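PDB 6TJ2: Alpha/beta hydrolase from Paenibacillus sp. VTT E-133280, which probably hydrolyses methyl salicylate and related esters outside the cell, much like tobacco salicylic acid binding protein 2. Local coordinates for residues S159-S162 with F163-R167; A207-L210 with F211-L214; D61-A64 with S65-K69; P272-M275 with A276-V280. All coordinates share one frame; numbering follows the deposited sequence.

Interaction 1 (S159-S162 with F163-R167); sequences SLKS and FEQLR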
ATOM      1  N   SER A 159     -11.999 -14.497 -11.977  1.00 19.55           N
ATOM      2  CA  SER A 159     -13.186 -13.670 -11.614  1.00 19.97           C
ATOM      3  C   SER A 159     -14.032 -13.456 -12.868  1.00 18.63           C
ATOM      4  O   SER A 159     -15.306 -13.495 -12.816  1.00 19.99           O
ATOM      5  CB  SER A 159     -12.778 -12.341 -11.029  1.00 22.05           C
ATOM      6  OG  SER A 159     -12.052 -12.492  -9.825  1.00 27.76           O
ATOM      7  N   LEU A 160     -13.449 -13.164 -14.010  1.00 17.16           N
ATOM      8  CA  LEU A 160     -14.227 -12.950 -15.216  1.00 17.70           C
ATOM      9  C   LEU A 160     -15.053 -14.200 -15.554  1.00 19.35           C
ATOM     10  O   LEU A 160     -16.248 -14.069 -15.902  1.00 18.54           O
ATOM     11  CB  LEU A 160     -13.282 -12.565 -16.352  1.00 18.02           C
ATOM     12  CG  LEU A 160     -13.895 -12.495 -17.706  1.00 18.03           C
ATOM     13  CD1 LEU A 160     -14.981 -11.462 -17.692  1.00 19.09           C
ATOM     14  CD2 LEU A 160     -12.851 -12.166 -18.761  1.00 20.19           C
ATOM     15  N   LYS A 161     -14.416 -15.357 -15.511  1.00 20.32           N
ATOM     16  CA  LYS A 161     -15.142 -16.624 -15.790  1.00 21.08           C
ATOM     17  C   LYS A 161     -16.296 -16.804 -14.783  1.00 20.40           C
ATOM     18  O   LYS A 161     -17.381 -17.156 -15.255  1.00 20.87           O
ATOM     19  CB  LYS A 161     -14.160 -17.798 -15.812  1.00 23.64           C
ATOM     20  CG  LYS A 161     -14.754 -19.129 -16.279  1.00 29.52           C
ATOM     21  CD  LYS A 161     -13.703 -20.231 -16.403  1.00 36.87           C
ATOM     22  CE  LYS A 161     -12.290 -19.725 -16.647  1.00 45.56           C
ATOM     23  NZ  LYS A 161     -11.345 -20.810 -17.014  1.00 54.43           N
ATOM     24  N   SER A 162     -16.083 -16.526 -13.517  1.00 17.86           N
ATOM     25  CA  SER A 162     -17.075 -16.644 -12.423  1.00 19.26           C
ATOM     26  C   SER A 162     -18.271 -15.733 -12.750  1.00 18.16           C
ATOM     27  O   SER A 162     -19.444 -16.186 -12.671  1.00 18.61           O
ATOM     28  CB  SER A 162     -16.470 -16.336 -11.116  1.00 24.03           C
ATOM     29  OG  SER A 162     -17.435 -16.004 -10.126  1.00 36.31           O
ATOM     30  N   PHE A 163     -18.051 -14.495 -13.188  1.00 16.83           N
ATOM     31  CA  PHE A 163     -19.148 -13.571 -13.549  1.00 16.12           C
ATOM     32  C   PHE A 163     -19.893 -14.105 -14.774  1.00 16.90           C
ATOM     33  O   PHE A 163     -21.107 -14.035 -14.798  1.00 15.50           O
ATOM     34  CB  PHE A 163     -18.655 -12.154 -13.859  1.00 16.28           C
ATOM     35  CG  PHE A 163     -18.223 -11.349 -12.658  1.00 19.41           C
ATOM     36  CD1 PHE A 163     -18.905 -11.407 -11.458  1.00 21.34           C
ATOM     37  CD2 PHE A 163     -17.147 -10.472 -12.787  1.00 23.57           C
ATOM     38  CE1 PHE A 163     -18.484 -10.647 -10.367  1.00 25.82           C
ATOM     39  CE2 PHE A 163     -16.753  -9.690 -11.704  1.00 26.12           C
ATOM     40  CZ  PHE A 163     -17.398  -9.811 -10.492  1.00 28.10           C
ATOM     41  N   GLU A 164     -19.190 -14.654 -15.775  1.00 16.35           N
ATOM     42  CA  GLU A 164     -19.832 -15.222 -16.975  1.00 16.58           C
ATOM     43  C   GLU A 164     -20.716 -16.395 -16.533  1.00 16.80           C
ATOM     44  O   GLU A 164     -21.876 -16.487 -16.992  1.00 18.54           O
ATOM     45  CB  GLU A 164     -18.765 -15.680 -17.965  1.00 18.14           C
ATOM     46  CG  GLU A 164     -17.934 -14.582 -18.590  1.00 21.29           C
ATOM     47  CD  GLU A 164     -16.743 -15.110 -19.397  1.00 26.52           C
ATOM     48  OE1 GLU A 164     -16.400 -16.297 -19.293  1.00 29.65           O
ATOM     49  OE2 GLU A 164     -16.158 -14.330 -20.141  1.00 32.76           O
ATOM     50  N   GLN A 165     -20.235 -17.201 -15.611  1.00 17.33           N
ATOM     51  CA  GLN A 165     -20.982 -18.387 -15.115  1.00 18.60           C
ATOM     52  C   GLN A 165     -22.222 -17.927 -14.349  1.00 19.08           C
ATOM     53  O   GLN A 165     -23.301 -18.520 -14.535  1.00 18.84           O
ATOM     54  CB  GLN A 165     -20.101 -19.247 -14.253  1.00 21.97           C
ATOM     55  CG  GLN A 165     -19.124 -20.052 -15.103  1.00 25.93           C
ATOM     56  CD  GLN A 165     -18.069 -20.745 -14.280  1.00 29.83           C
ATOM     57  OE1 GLN A 165     -17.854 -20.456 -13.101  1.00 38.07           O
ATOM     58  NE2 GLN A 165     -17.377 -21.675 -14.923  1.00 37.91           N
ATOM     59  N   LEU A 166     -22.107 -16.922 -13.499  1.00 16.62           N
ATOM     60  CA  LEU A 166     -23.267 -16.366 -12.757  1.00 15.92           C
ATOM     61  C   LEU A 166     -24.269 -15.785 -13.741  1.00 15.78           C
ATOM     62  O   LEU A 166     -25.476 -16.029 -13.531  1.00 15.65           O
ATOM     63  CB  LEU A 166     -22.834 -15.302 -11.750  1.00 15.29           C
ATOM     64  CG  LEU A 166     -22.086 -15.828 -10.540  1.00 16.24           C
ATOM     65  CD1 LEU A 166     -21.405 -14.730  -9.772  1.00 16.81           C
ATOM     66  CD2 LEU A 166     -22.971 -16.639  -9.598  1.00 18.68           C
ATOM     67  N   ARG A 167     -23.862 -15.062 -14.758  1.00 15.79           N
ATOM     68  CA  ARG A 167     -24.764 -14.477 -15.755  1.00 14.41           C
ATOM     69  C   ARG A 167     -25.530 -15.627 -16.429  1.00 17.20           C
ATOM     70  O   ARG A 167     -26.780 -15.597 -16.537  1.00 17.31           O
ATOM     71  CB  ARG A 167     -23.986 -13.635 -16.760  1.00 15.11           C
ATOM     72  CG  ARG A 167     -24.799 -13.171 -17.950  1.00 16.66           C
ATOM     73  CD  ARG A 167     -23.971 -12.625 -19.101  1.00 19.28           C
ATOM     74  NE  ARG A 167     -23.230 -13.762 -19.677  1.00 22.83           N
ATOM     75  CZ  ARG A 167     -22.050 -13.703 -20.295  1.00 29.56           C
ATOM     76  NH1 ARG A 167     -21.472 -12.545 -20.557  1.00 29.06           N
ATOM     77  NH2 ARG A 167     -21.487 -14.828 -20.707  1.00 31.40           N
TER

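Interaction 2 (A207-L210 with F211-L214); sequences ATPL and FEKL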
ATOM      1  N   ALA A 207     -26.624  -7.707 -16.749  1.00 11.67           N
ATOM      2  CA  ALA A 207     -25.235  -8.066 -17.042  1.00 13.37           C
ATOM      3  C   ALA A 207     -24.685  -7.369 -18.286  1.00 12.94           C
ATOM      4  O   ALA A 207     -23.464  -7.237 -18.385  1.00 14.02           O
ATOM      5  CB  ALA A 207     -25.092  -9.557 -17.208  1.00 13.98           C
ATOM      6  N   THR A 208     -25.491  -6.990 -19.257  1.00 12.17           N
ATOM      7  CA  THR A 208     -24.948  -6.524 -20.549  1.00 12.02           C
ATOM      8  C   THR A 208     -23.931  -5.400 -20.383  1.00 12.11           C
ATOM      9  O   THR A 208     -22.858  -5.461 -20.979  1.00 12.44           O
ATOM     10  CB  THR A 208     -26.046  -6.196 -21.545  1.00 12.58           C
ATOM     11  OG1 THR A 208     -26.796  -7.397 -21.764  1.00 13.81           O
ATOM     12  CG2 THR A 208     -25.508  -5.543 -22.791  1.00 14.23           C
ATOM     13  N   PRO A 209     -24.187  -4.352 -19.582  1.00 11.40           N
ATOM     14  CA  PRO A 209     -23.267  -3.234 -19.533  1.00 11.51           C
ATOM     15  C   PRO A 209     -21.893  -3.609 -18.974  1.00 11.77           C
ATOM     16  O   PRO A 209     -20.957  -2.827 -19.219  1.00 13.00           O
ATOM     17  CB  PRO A 209     -23.981  -2.208 -18.639  1.00 11.32           C
ATOM     18  CG  PRO A 209     -25.436  -2.559 -18.785  1.00 11.40           C
ATOM     19  CD  PRO A 209     -25.435  -4.084 -18.856  1.00 12.12           C
ATOM     20  N   LEU A 210     -21.802  -4.661 -18.219  1.00 10.91           N
ATOM     21  CA  LEU A 210     -20.495  -5.075 -17.640  1.00 11.72           C
ATOM     22  C   LEU A 210     -19.608  -5.680 -18.721  1.00 13.44           C
ATOM     23  O   LEU A 210     -18.389  -5.659 -18.578  1.00 13.10           O
ATOM     24  CB  LEU A 210     -20.734  -6.065 -16.512  1.00 13.03           C
ATOM     25  CG  LEU A 210     -21.148  -5.474 -15.165  1.00 16.63           C
ATOM     26  CD1 LEU A 210     -22.415  -4.636 -15.259  1.00 19.23           C
ATOM     27  CD2 LEU A 210     -21.359  -6.620 -14.169  1.00 18.74           C
ATOM     28  N   PHE A 211     -20.179  -6.234 -19.779  1.00 13.49           N
ATOM     29  CA  PHE A 211     -19.421  -6.987 -20.801  1.00 13.28           C
ATOM     30  C   PHE A 211     -19.309  -6.214 -22.107  1.00 14.32           C
ATOM     31  O   PHE A 211     -18.527  -6.647 -22.997  1.00 15.18           O
ATOM     32  CB  PHE A 211     -20.066  -8.344 -21.043  1.00 13.31           C
ATOM     33  CG  PHE A 211     -19.968  -9.260 -19.866  1.00 14.72           C
ATOM     34  CD1 PHE A 211     -18.840 -10.056 -19.718  1.00 14.88           C
ATOM     35  CD2 PHE A 211     -20.944  -9.316 -18.901  1.00 15.79           C
ATOM     36  CE1 PHE A 211     -18.702 -10.882 -18.617  1.00 16.17           C
ATOM     37  CE2 PHE A 211     -20.809 -10.166 -17.816  1.00 16.83           C
ATOM     38  CZ  PHE A 211     -19.684 -10.922 -17.653  1.00 17.24           C
ATOM     39  N   GLU A 212     -19.974  -5.083 -22.280  1.00 14.04           N
ATOM     40  CA  GLU A 212     -19.883  -4.292 -23.535  1.00 14.79           C
ATOM     41  C   GLU A 212     -18.530  -3.604 -23.628  1.00 14.53           C
ATOM     42  O   GLU A 212     -18.021  -2.978 -22.657  1.00 14.99           O
ATOM     43  CB  GLU A 212     -21.010  -3.268 -23.606  1.00 14.98           C
ATOM     44  CG  GLU A 212     -22.371  -3.839 -23.827  1.00 15.13           C
ATOM     45  CD  GLU A 212     -23.416  -2.758 -23.866  1.00 16.48           C
ATOM     46  OE1 GLU A 212     -23.881  -2.340 -22.801  1.00 15.01           O
ATOM     47  OE2 GLU A 212     -23.781  -2.345 -25.000  1.00 19.88           O
ATOM     48  N   LYS A 213     -17.923  -3.677 -24.806  1.00 16.09           N
ATOM     49  CA  LYS A 213     -16.708  -2.908 -25.139  1.00 16.66           C
ATOM     50  C   LYS A 213     -17.044  -1.447 -25.264  1.00 16.20           C
ATOM     51  O   LYS A 213     -18.055  -1.129 -25.921  1.00 18.29           O
ATOM     52  CB  LYS A 213     -16.129  -3.384 -26.470  1.00 17.56           C
ATOM     53  CG  LYS A 213     -15.782  -4.844 -26.478  1.00 20.57           C
ATOM     54  CD  LYS A 213     -15.019  -5.390 -25.317  1.00 21.12           C
ATOM     55  CE  LYS A 213     -14.273  -6.627 -25.789  1.00 22.16           C
ATOM     56  NZ  LYS A 213     -13.797  -7.510 -24.669  1.00 24.33           N
ATOM     57  N   LEU A 214     -16.306  -0.560 -24.612  1.00 15.64           N
ATOM     58  CA  LEU A 214     -16.631   0.865 -24.641  1.00 14.81           C
ATOM     59  C   LEU A 214     -15.729   1.646 -25.572  1.00 15.64           C
ATOM     60  O   LEU A 214     -14.520   1.482 -25.530  1.00 15.66           O
ATOM     61  CB  LEU A 214     -16.561   1.374 -23.201  1.00 15.91           C
ATOM     62  CG  LEU A 214     -17.442   0.630 -22.210  1.00 16.18           C
ATOM     63  CD1 LEU A 214     -17.204   1.153 -20.824  1.00 18.72           C
ATOM     64  CD2 LEU A 214     -18.918   0.788 -22.564  1.00 18.96           C
TER
HETATM   65  O   HOH W   1     -18.295  -2.453 -19.937  1.00 14.41           O

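Interaction 3 (D61-A64 with S65-K69); sequences DETA and SELRK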
ATOM      1  N   ASP A  61     -26.723   7.357   0.561  1.00 11.59           N
ATOM      2  CA  ASP A  61     -27.599   8.125   1.480  1.00 12.32           C
ATOM      3  C   ASP A  61     -26.783   8.793   2.593  1.00 11.61           C
ATOM      4  O   ASP A  61     -26.920  10.032   2.803  1.00 12.84           O
ATOM      5  CB  ASP A  61     -28.673   7.229   2.071  1.00 13.54           C
ATOM      6  CG  ASP A  61     -29.814   6.852   1.137  1.00 14.68           C
ATOM      7  OD1 ASP A  61     -29.903   7.445   0.075  1.00 17.68           O
ATOM      8  OD2 ASP A  61     -30.544   5.888   1.563  1.00 20.52           O
ATOM      9  N   GLU A  62     -25.980   8.033   3.289  1.00 11.93           N
ATOM     10  CA  GLU A  62     -25.286   8.560   4.507  1.00 12.26           C
ATOM     11  C   GLU A  62     -24.215   9.554   4.092  1.00 11.67           C
ATOM     12  O   GLU A  62     -24.026  10.607   4.721  1.00 12.28           O
ATOM     13  CB  GLU A  62     -24.721   7.423   5.344  1.00 13.24           C
ATOM     14  CG  GLU A  62     -25.757   6.430   5.895  1.00 14.47           C
ATOM     15  CD  GLU A  62     -26.293   5.380   4.941  1.00 18.13           C
ATOM     16  OE1 GLU A  62     -25.829   5.238   3.769  1.00 16.59           O
ATOM     17  OE2 GLU A  62     -27.246   4.650   5.379  1.00 24.80           O
ATOM     18  N   THR A  63     -23.407   9.185   3.130  1.00 11.88           N
ATOM     19  CA  THR A  63     -22.289  10.040   2.701  1.00 11.86           C
ATOM     20  C   THR A  63     -22.798  11.317   2.073  1.00 12.40           C
ATOM     21  O   THR A  63     -22.250  12.430   2.343  1.00 11.90           O
ATOM     22  CB  THR A  63     -21.334   9.239   1.820  1.00 13.06           C
ATOM     23  OG1 THR A  63     -20.643   8.246   2.588  1.00 13.91           O
ATOM     24  CG2 THR A  63     -20.333  10.121   1.145  1.00 14.81           C
ATOM     25  N   ALA A  64     -23.848  11.244   1.257  1.00 12.07           N
ATOM     26  CA  ALA A  64     -24.429  12.478   0.689  1.00 11.76           C
ATOM     27  C   ALA A  64     -24.949  13.419   1.798  1.00 11.15           C
ATOM     28  O   ALA A  64     -24.750  14.609   1.673  1.00 12.60           O
ATOM     29  CB  ALA A  64     -25.538  12.093  -0.296  1.00 12.81           C
ATOM     30  N   SER A  65     -25.577  12.839   2.797  1.00 12.24           N
ATOM     31  CA  SER A  65     -26.102  13.634   3.934  1.00 13.13           C
ATOM     32  C   SER A  65     -24.932  14.348   4.604  1.00 15.19           C
ATOM     33  O   SER A  65     -25.025  15.566   4.919  1.00 14.36           O
ATOM     34  CB  SER A  65     -26.773  12.769   4.925  1.00 15.06           C
ATOM     35  OG  SER A  65     -27.124  13.505   6.068  1.00 20.29           O
ATOM     36  N   GLU A  66     -23.800  13.690   4.798  1.00 12.36           N
ATOM     37  CA  GLU A  66     -22.620  14.348   5.439  1.00 12.64           C
ATOM     38  C   GLU A  66     -22.034  15.411   4.525  1.00 12.45           C
ATOM     39  O   GLU A  66     -21.549  16.450   5.015  1.00 13.84           O
ATOM     40  CB  GLU A  66     -21.602  13.302   5.893  1.00 13.28           C
ATOM     41  CG  GLU A  66     -22.102  12.442   7.028  1.00 13.86           C
ATOM     42  CD  GLU A  66     -22.434  13.170   8.312  1.00 17.25           C
ATOM     43  OE1 GLU A  66     -21.694  14.088   8.643  1.00 19.82           O
ATOM     44  OE2 GLU A  66     -23.388  12.724   8.998  1.00 21.62           O
ATOM     45  N   LEU A  67     -21.977  15.193   3.221  1.00 11.74           N
ATOM     46  CA  LEU A  67     -21.522  16.230   2.282  1.00 11.94           C
ATOM     47  C   LEU A  67     -22.418  17.454   2.355  1.00 13.43           C
ATOM     48  O   LEU A  67     -21.877  18.596   2.326  1.00 14.15           O
ATOM     49  CB  LEU A  67     -21.466  15.693   0.858  1.00 12.66           C
ATOM     50  CG  LEU A  67     -20.255  14.852   0.518  1.00 13.19           C
ATOM     51  CD1 LEU A  67     -20.502  14.122  -0.821  1.00 13.05           C
ATOM     52  CD2 LEU A  67     -18.998  15.676   0.460  1.00 13.37           C
ATOM     53  N   ARG A  68     -23.727  17.259   2.466  1.00 12.80           N
ATOM     54  CA  ARG A  68     -24.654  18.408   2.515  1.00 13.40           C
ATOM     55  C   ARG A  68     -24.425  19.196   3.819  1.00 15.67           C
ATOM     56  O   ARG A  68     -24.511  20.418   3.796  1.00 16.85           O
ATOM     57  CB  ARG A  68     -26.100  17.954   2.380  1.00 13.33           C
ATOM     58  CG  ARG A  68     -26.438  17.438   0.994  1.00 14.95           C
ATOM     59  CD  ARG A  68     -27.905  17.052   0.827  1.00 15.14           C
ATOM     60  NE  ARG A  68     -28.101  16.302  -0.405  1.00 14.32           N
ATOM     61  CZ  ARG A  68     -28.289  15.015  -0.521  1.00 13.10           C
ATOM     62  NH1 ARG A  68     -28.484  14.251   0.545  1.00 15.03           N
ATOM     63  NH2 ARG A  68     -28.302  14.448  -1.714  1.00 13.77           N
ATOM     64  N   LYS A  69     -24.101  18.513   4.909  1.00 14.69           N
ATOM     65  CA  LYS A  69     -23.830  19.203   6.197  1.00 15.80           C
ATOM     66  C   LYS A  69     -22.597  20.080   6.062  1.00 17.23           C
ATOM     67  O   LYS A  69     -22.515  21.060   6.840  1.00 19.24           O
ATOM     68  CB  LYS A  69     -23.654  18.209   7.333  1.00 16.89           C
ATOM     69  CG  LYS A  69     -24.896  17.436   7.725  1.00 20.17           C
ATOM     70  CD  LYS A  69     -24.549  16.409   8.787  1.00 25.08           C
ATOM     71  CE  LYS A  69     -25.682  15.482   9.146  1.00 28.93           C
ATOM     72  NZ  LYS A  69     -25.226  14.525  10.189  1.00 31.00           N
TER
HETATM   73  O   HOH W   2     -28.694  11.455   1.174  1.00 23.29           O

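Interaction 4 (P272-M275 with A276-V280); sequences PKMM and AELMV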
ATOM      1  N   PRO A 272     -19.510   7.823   7.133  1.00 11.48           N
ATOM      2  CA  PRO A 272     -19.879   8.770   6.087  1.00 13.64           C
ATOM      3  C   PRO A 272     -19.210  10.127   6.255  1.00 12.76           C
ATOM      4  O   PRO A 272     -18.998  10.811   5.251  1.00 12.08           O
ATOM      5  CB  PRO A 272     -21.420   8.860   6.165  1.00 13.22           C
ATOM      6  CG  PRO A 272     -21.727   8.428   7.617  1.00 13.05           C
ATOM      7  CD  PRO A 272     -20.665   7.384   7.928  1.00 13.29           C
ATOM      8  N   LYS A 273     -18.952  10.597   7.488  1.00 13.86           N
ATOM      9  CA  LYS A 273     -18.310  11.907   7.643  1.00 14.62           C
ATOM     10  C   LYS A 273     -16.890  11.846   7.101  1.00 13.29           C
ATOM     11  O   LYS A 273     -16.469  12.747   6.373  1.00 13.88           O
ATOM     12  CB  LYS A 273     -18.341  12.315   9.117  1.00 18.27           C
ATOM     13  CG  LYS A 273     -17.765  13.695   9.380  1.00 23.65           C
ATOM     14  CD  LYS A 273     -17.642  14.000  10.862  1.00 32.22           C
ATOM     15  CE  LYS A 273     -16.629  15.094  11.142  1.00 37.55           C
ATOM     16  NZ  LYS A 273     -17.064  15.951  12.271  1.00 44.17           N
ATOM     17  N   MET A 274     -16.179  10.786   7.447  1.00 12.74           N
ATOM     18  CA  MET A 274     -14.817  10.595   6.925  1.00 13.36           C
ATOM     19  C   MET A 274     -14.833  10.482   5.384  1.00 11.69           C
ATOM     20  O   MET A 274     -14.015  11.117   4.690  1.00 12.18           O
ATOM     21  CB  MET A 274     -14.214   9.342   7.549  1.00 15.82           C
ATOM     22  CG  MET A 274     -12.817   9.070   7.103  1.00 17.61           C
ATOM     23  SD  MET A 274     -12.310   7.357   7.381  1.00 25.19           S
ATOM     24  CE  MET A 274     -13.212   6.601   6.017  1.00 20.92           C
ATOM     25  N   MET A 275     -15.797   9.765   4.839  1.00 11.98           N
ATOM     26  CA  MET A 275     -15.908   9.641   3.385  1.00 12.73           C
ATOM     27  C   MET A 275     -16.206  10.959   2.703  1.00 11.03           C
ATOM     28  O   MET A 275     -15.605  11.286   1.664  1.00 12.24           O
ATOM     29  CB  MET A 275     -16.955   8.600   2.967  1.00 13.35           C
ATOM     30  CG  MET A 275     -16.587   7.183   3.324  1.00 13.67           C
ATOM     31  SD  MET A 275     -14.970   6.622   2.637  1.00 17.28           S
ATOM     32  CE  MET A 275     -15.152   7.226   0.964  1.00 17.81           C
ATOM     33  N   ALA A 276     -17.107  11.751   3.276  1.00 11.42           N
ATOM     34  CA  ALA A 276     -17.408  13.092   2.736  1.00 12.21           C
ATOM     35  C   ALA A 276     -16.140  13.925   2.719  1.00 12.87           C
ATOM     36  O   ALA A 276     -15.845  14.579   1.724  1.00 12.52           O
ATOM     37  CB  ALA A 276     -18.496  13.719   3.578  1.00 12.95           C
ATOM     38  N   GLU A 277     -15.354  13.883   3.783  1.00 13.01           N
ATOM     39  CA  GLU A 277     -14.103  14.658   3.820  1.00 13.87           C
ATOM     40  C   GLU A 277     -13.141  14.189   2.733  1.00 11.33           C
ATOM     41  O   GLU A 277     -12.496  15.028   2.098  1.00 12.52           O
ATOM     42  CB  GLU A 277     -13.473  14.559   5.204  1.00 16.03           C
ATOM     43  CG  GLU A 277     -14.290  15.212   6.295  1.00 22.10           C
ATOM     44  CD  GLU A 277     -13.762  14.856   7.683  1.00 28.05           C
ATOM     45  OE1 GLU A 277     -12.853  13.978   7.808  1.00 38.57           O
ATOM     46  OE2 GLU A 277     -14.254  15.441   8.641  1.00 34.61           O
ATOM     47  N   LEU A 278     -13.047  12.901   2.514  1.00 11.69           N
ATOM     48  CA  LEU A 278     -12.188  12.378   1.454  1.00 11.78           C
ATOM     49  C   LEU A 278     -12.652  12.795   0.069  1.00 11.54           C
ATOM     50  O   LEU A 278     -11.844  13.136  -0.828  1.00 11.64           O
ATOM     51  CB  LEU A 278     -12.073  10.853   1.496  1.00 12.72           C
ATOM     52  CG  LEU A 278     -11.280  10.312   2.694  1.00 13.01           C
ATOM     53  CD1 LEU A 278     -11.484   8.829   2.821  1.00 15.96           C
ATOM     54  CD2 LEU A 278      -9.788  10.670   2.556  1.00 16.16           C
ATOM     55  N   MET A 279     -13.970  12.826  -0.123  1.00 11.35           N
ATOM     56  CA  MET A 279     -14.513  13.235  -1.428  1.00 12.05           C
ATOM     57  C   MET A 279     -14.257  14.705  -1.669  1.00 10.92           C
ATOM     58  O   MET A 279     -13.975  15.096  -2.806  1.00 11.09           O
ATOM     59  CB  MET A 279     -16.012  12.921  -1.491  1.00 11.83           C
ATOM     60  CG  MET A 279     -16.245  11.428  -1.533  1.00 11.77           C
ATOM     61  SD  MET A 279     -17.971  11.032  -1.352  1.00 20.67           S
ATOM     62  CE  MET A 279     -18.046   9.351  -1.968  1.00 20.56           C
ATOM     63  N   VAL A 280     -14.294  15.548  -0.621  1.00 11.21           N
ATOM     64  CA  VAL A 280     -13.894  16.968  -0.801  1.00 12.50           C
ATOM     65  C   VAL A 280     -12.417  17.043  -1.137  1.00 11.13           C
ATOM     66  O   VAL A 280     -12.021  17.830  -1.962  1.00 12.08           O
ATOM     67  CB  VAL A 280     -14.275  17.760   0.466  1.00 13.04           C
ATOM     68  CG1 VAL A 280     -13.714  19.190   0.450  1.00 13.24           C
ATOM     69  CG2 VAL A 280     -15.789  17.789   0.657  1.00 13.27           C
TER
HETATM   70  O   HOH W   3     -11.467  11.928   6.005  1.00 26.01           O

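Interaction 1 (S159-S162 with F163-R167)
Glu164 lays its extended chain back over the preceding turn of the helix and brings its carboxylate against Leu160, the two side chains crossing at a slant. The acid oxygen OE2 of Glu164 stands 3.8 Å from CG of Leu160, with the methyl CD1 of the leucine only slightly farther off, while CG of Glu164 lies 3.2 Å from the carbonyl O of Leu160. This backward course follows from the first torsion of Glu164, which sets CG opposite the carbonyl carbon (chi1 -67°) and so directs the chain toward the N-terminal end of the helix. One step along, Lys161 and Gln165 run side by side and point the same way, CG of Lys161 lying 3.9 Å from the amide nitrogen NE2 of Gln165.

Both pairs are i to i+4 neighbours on helix 157-170, whose regular bonds include Phe163 N to Ser159 O at 2.9 Å and Gln165 N to Lys161 O at 2.9 Å. That helix lies in the excursion between strands 134-139 and 226-231, consistent with the cap region of alpha/beta hydrolases. Phe163, on the buried side, carries its ring past the Ser159 carbonyl, with CD2 of Phe163 3.5 Å from O of Ser159, and meets Phe155 edge-to-face. Glu164, Leu160 and Phe163 all touch Phe211 of helix 208-211. Replacing Glu164 with an alanine would probably uncover the flank of Leu160 and take away one of the chains packed against Phe211, opening a gap there. Farther round, OG of Ser162 lies 4.2 Å from CD1 of Leu166, a leucine that also leans on Ile175 and Pro178.

Interaction 2 (A207-L210 with F211-L214)
Phe211 presents the edge of its ring to the backbone of Ala207, the carbonyl O of Ala207 lying near the ring plane and 3.3 Å from CD2 of Phe211. An oxygen so placed faces the slightly positive rim of the aromatic ring. CB of Leu210 adds an apolar touch, 4.0 Å from CD2 of Phe211. Thr208 and Glu212 meet differently, their side chains slanting across one another: the methyl CG2 of Thr208 rests 3.6 Å from OE1 of Glu212, and the same oxygen reaches to 3.4 Å from CA of Pro209. CG of Glu212, anti to the carbonyl carbon (chi1 -70°), carries that chain back over Thr208.

These contacts belong to the short, weakly bonded helical turn about 208-211, in which O of Thr208 accepts N-H of Phe211 at 3.0 Å, from 52° out of the carbonyl plane, and, weakly, that of Glu212. A water then joins the turn to the chain leaving it, donating to O of Pro209 and to O of Glu212. Both polar ends have partners beyond the turn, OG1 of Thr208 bonding to Asn173 OD1 and OE1 of Glu212 taking the backbone N-H of His92. With an alanine at Glu212, that His92 N-H would probably lose its acceptor and the methyl of Thr208 its cover. Arg167 of helix 157-170 makes a cation-pi contact with the Phe211 ring.

Interaction 3 (D61-A64 with S65-K69)
The guanidinium of Arg68 has CB and the carbonyl O of Ala64 over one and the same face, with NH1 of Arg68 3.7 Å from CB of Ala64, while a water sits at its edge in the plane of the group. That water accepts from NH1 of Arg68 at 2.9 Å and donates to O of Asp61, bridging the arginine to the first turn of the helix. Helix 61-69 is the connecting helix of a beta-alpha-beta unit between strands 46-50 and 73-75, and NH2 of Arg68 ties it to the second of these by bonding to O of Val74.

The arginine chain runs extended from CG to NE, with CG opposite the carbonyl carbon (chi1 -70°), which takes it back alongside Ala64: CG of Arg68 lies 3.4 Å from O of Ala64. That carbonyl also accepts the N-H of Arg68. On the buried side, Leu67 passes its CG over O of Thr63, and Ala64 and Leu67 both touch Val74. OG1 of Thr63 bonds to O of Val268. Glu66, bent at its second torsion, forms a salt bridge with Lys69 in which NZ of Lys69 comes to OE2 of Glu66 at 2.8 Å, from above the carboxylate plane.

Interaction 4 (P272-M275 with A276-V280)
CG of Met275 is anti to the carbonyl carbon (chi1 -67°), and the bend beyond it (chi2 -57°) places SD of Met275 4.1 Å from CD1 of Leu278, the two side chains slanting across each other. Met274 instead sends CG opposite its backbone N (chi1 -179°), and its methyl CE reaches the same leucine carbon, 4.3 Å from CD1 of Leu278. Leu278 is thus touched by both methionines of the previous turn of helix 272-283. On this buried flank Met275, Leu278 and Met279 reach strand 226-231 or the loop at Phe140, packing the helix against the central sheet of the alpha/beta-hydrolase fold.

Glu277 doubles back over Lys273. OE2 of Glu277 lies 3.5 Å from CE of Lys273, but NZ of Lys273 stays 4.6 Å from OE2 of Glu277. The other carboxylate oxygen, OE1 of Glu277, takes a bond from a water at 3.1 Å, and this water also donates to O of Met274, which accepts the N-H of Leu278. Opposite charges without direct contact suggest that Lys273 and Glu277 attract each other only loosely, while the flexible methionine chains probably adapt to the buried leucine, Met275 through SD and Met274 through CE.

In the fold
All four contacts are local, each within or at the end of one helix. Along the chain the order is interaction 3, 1, 2, 4. Interactions 3 and 4, with centres about 9 Å apart, bring helices 61-69 and 272-283, from near the two ends of the modelled chain, together beside the six-stranded parallel sheet, where Thr63 meets Pro272 and Met279. Interactions 1 and 2, about 13 Å apart between centres, join helices 157-170 and 208-211 through Phe211 and Arg167; both helices come between strands 134-139 and 226-231, in what is probably the cap over the core, as in related alpha/beta hydrolases. The two pairs lie on opposite sides of the chain's centre, 30 Å or more between centres.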